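Local coordinates for protein putative aldehyde dehydrogenase (Burkholderia cenocepacia, PDB 4YWE) that probably oxidises aldehydes with NAD or NADP as the electron acceptor, as a member of the aldehyde dehydrogenase family, at residues K260-V265 against G293-I298. Residues are numbered along the deposited sequence; the frame is centred on the assembly and turned at random.
Sequences KSPQIV and GSRVLI
The side chain of Arg295 closes on the backbone carbonyl of Lys260. Arg295 CB lies 3.9 Å from Pro262 CA. Its CG and CD then pass the aliphatic chain of Lys260, and the bend at chi3 (-60°) turns the guanidinium so that its NE-NH2 side meets the carbonyl of Lys260. Lys260 O takes a bond from Arg295 NE at 2.8 Å and another from Arg295 NH2 at 2.7 Å, both close to the guanidinium plane. One face of that plane is covered near its rim by Pro262 CB, 3.6 Å above it. Beyond, NH1 donates to Leu409 O, and NH2, already bonded to Lys260 O, also donates to Ala410 O. The two strands are neighbours in a right-handed beta-alpha-beta crossover through helix 271-283, central in a mixed sheet of the aldehyde dehydrogenase fold. Parallel backbone hydrogen bonds join Gln263 N to Arg295 O, Leu297 N to Gln263 O, and Val265 N to Leu297 O, the last 2.7 Å long and almost straight at 177°. On the Arg295 face, Leu297 CD1 touches both Pro262 CB (4.0 Å) and Ile264 CG1 (4.1 Å). Gln263 occupies the other face, its NE2 joined through water to Gly293 O while OE1 accepts from Trp422. Lys260 NZ binds the carbonyls of Leu385 and Glu388, and a water links it to Ser294 O.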
loop_
_atom_site.group_PDB
_atom_site.type_symbol
_atom_site.label_atom_id
_atom_site.label_comp_id
_atom_site.label_asym_id
_atom_site.label_seq_id
_atom_site.Cartn_x
_atom_site.Cartn_y
_atom_site.Cartn_z
ATOM N N LYS A 260 -11.523 15.601 25.264
ATOM C CA LYS A 260 -12.684 15.421 26.124
ATOM C C LYS A 260 -13.439 14.194 25.630
ATOM O O LYS A 260 -14.618 14.267 25.281
ATOM C CB LYS A 260 -13.578 16.663 26.107
ATOM C CG LYS A 260 -14.518 16.765 27.294
ATOM C CD LYS A 260 -13.742 16.942 28.589
ATOM C CE LYS A 260 -14.652 16.831 29.799
ATOM N NZ LYS A 260 -13.915 17.065 31.070
ATOM N N SER A 261 -12.735 13.067 25.603
ATOM C CA SER A 261 -13.219 11.843 24.976
ATOM C C SER A 261 -14.443 11.255 25.673
ATOM O O SER A 261 -14.430 11.038 26.883
ATOM C CB SER A 261 -12.097 10.807 24.935
ATOM O OG SER A 261 -10.981 11.305 24.214
ATOM N N PRO A 262 -15.505 10.993 24.896
ATOM C CA PRO A 262 -16.776 10.476 25.407
ATOM C C PRO A 262 -16.921 8.956 25.343
ATOM O O PRO A 262 -16.438 8.311 24.410
ATOM C CB PRO A 262 -17.797 11.140 24.485
ATOM C CG PRO A 262 -17.086 11.197 23.167
ATOM C CD PRO A 262 -15.610 11.380 23.477
ATOM N N GLN A 263 -17.586 8.401 26.350
ATOM C CA GLN A 263 -18.034 7.015 26.324
ATOM C C GLN A 263 -19.531 6.999 26.033
ATOM O O GLN A 263 -20.316 7.568 26.792
ATOM C CB GLN A 263 -17.741 6.319 27.654
ATOM C CG GLN A 263 -16.272 6.270 28.038
ATOM C CD GLN A 263 -15.605 4.972 27.634
ATOM O OE1 GLN A 263 -16.013 4.323 26.671
ATOM N NE2 GLN A 263 -14.578 4.578 28.379
ATOM N N ILE A 264 -19.925 6.360 24.937
ATOM C CA ILE A 264 -21.327 6.343 24.530
ATOM C C ILE A 264 -21.962 4.991 24.838
ATOM O O ILE A 264 -21.593 3.975 24.249
ATOM C CB ILE A 264 -21.472 6.688 23.037
ATOM C CG1 ILE A 264 -20.702 7.968 22.708
ATOM C CG2 ILE A 264 -22.939 6.836 22.664
ATOM C CD1 ILE A 264 -20.606 8.260 21.226
ATOM N N VAL A 265 -22.923 4.985 25.759
ATOM C CA VAL A 265 -23.561 3.745 26.191
ATOM C C VAL A 265 -25.042 3.715 25.822
ATOM O O VAL A 265 -25.797 4.623 26.170
ATOM C CB VAL A 265 -23.390 3.538 27.707
ATOM C CG1 VAL A 265 -23.941 2.179 28.117
ATOM C CG2 VAL A 265 -21.928 3.666 28.103
ATOM N N GLY A 293 -11.399 8.872 29.182
ATOM C CA GLY A 293 -12.842 8.888 29.027
ATOM C C GLY A 293 -13.495 9.751 30.087
ATOM O O GLY A 293 -14.030 9.240 31.069
ATOM N N SER A 294 -13.447 11.064 29.885
ATOM C CA SER A 294 -13.907 12.024 30.885
ATOM C C SER A 294 -15.389 12.346 30.739
ATOM O O SER A 294 -15.955 13.086 31.544
ATOM C CB SER A 294 -13.085 13.310 30.793
ATOM O OG SER A 294 -13.146 13.857 29.486
ATOM N N ARG A 295 -16.012 11.799 29.703
ATOM C CA ARG A 295 -17.447 11.957 29.501
ATOM C C ARG A 295 -18.098 10.607 29.256
ATOM O O ARG A 295 -17.604 9.808 28.460
ATOM C CB ARG A 295 -17.741 12.889 28.323
ATOM C CG ARG A 295 -17.513 14.365 28.598
ATOM C CD ARG A 295 -17.941 15.200 27.399
ATOM N NE ARG A 295 -17.188 14.851 26.198
ATOM C CZ ARG A 295 -17.676 14.906 24.962
ATOM N NH1 ARG A 295 -18.928 15.293 24.757
ATOM N NH2 ARG A 295 -16.914 14.570 23.930
ATOM N N VAL A 296 -19.206 10.349 29.941
ATOM C CA VAL A 296 -19.989 9.156 29.661
ATOM C C VAL A 296 -21.401 9.571 29.252
ATOM O O VAL A 296 -22.126 10.217 30.011
ATOM C CB VAL A 296 -19.994 8.178 30.859
ATOM C CG1 VAL A 296 -20.394 8.881 32.150
ATOM C CG2 VAL A 296 -20.900 6.990 30.572
ATOM N N LEU A 297 -21.768 9.218 28.025
ATOM C CA LEU A 297 -23.079 9.551 27.486
ATOM C C LEU A 297 -23.954 8.306 27.492
ATOM O O LEU A 297 -23.670 7.337 26.790
ATOM C CB LEU A 297 -22.953 10.117 26.070
ATOM C CG LEU A 297 -21.847 11.157 25.866
ATOM C CD1 LEU A 297 -21.759 11.577 24.407
ATOM C CD2 LEU A 297 -22.065 12.367 26.764
ATOM N N ILE A 298 -25.015 8.336 28.292
ATOM C CA ILE A 298 -25.848 7.159 28.498
ATOM C C ILE A 298 -27.253 7.379 27.954
ATOM O O ILE A 298 -27.864 8.415 28.207
ATOM C CB ILE A 298 -25.911 6.787 29.990
ATOM C CG1 ILE A 298 -24.527 6.894 30.630
ATOM C CG2 ILE A 298 -26.488 5.392 30.164
ATOM C CD1 ILE A 298 -24.554 6.879 32.146
HETATM O O HOH W 1 -14.994 15.431 32.971
HETATM O O HOH W 2 -14.599 6.494 30.978
#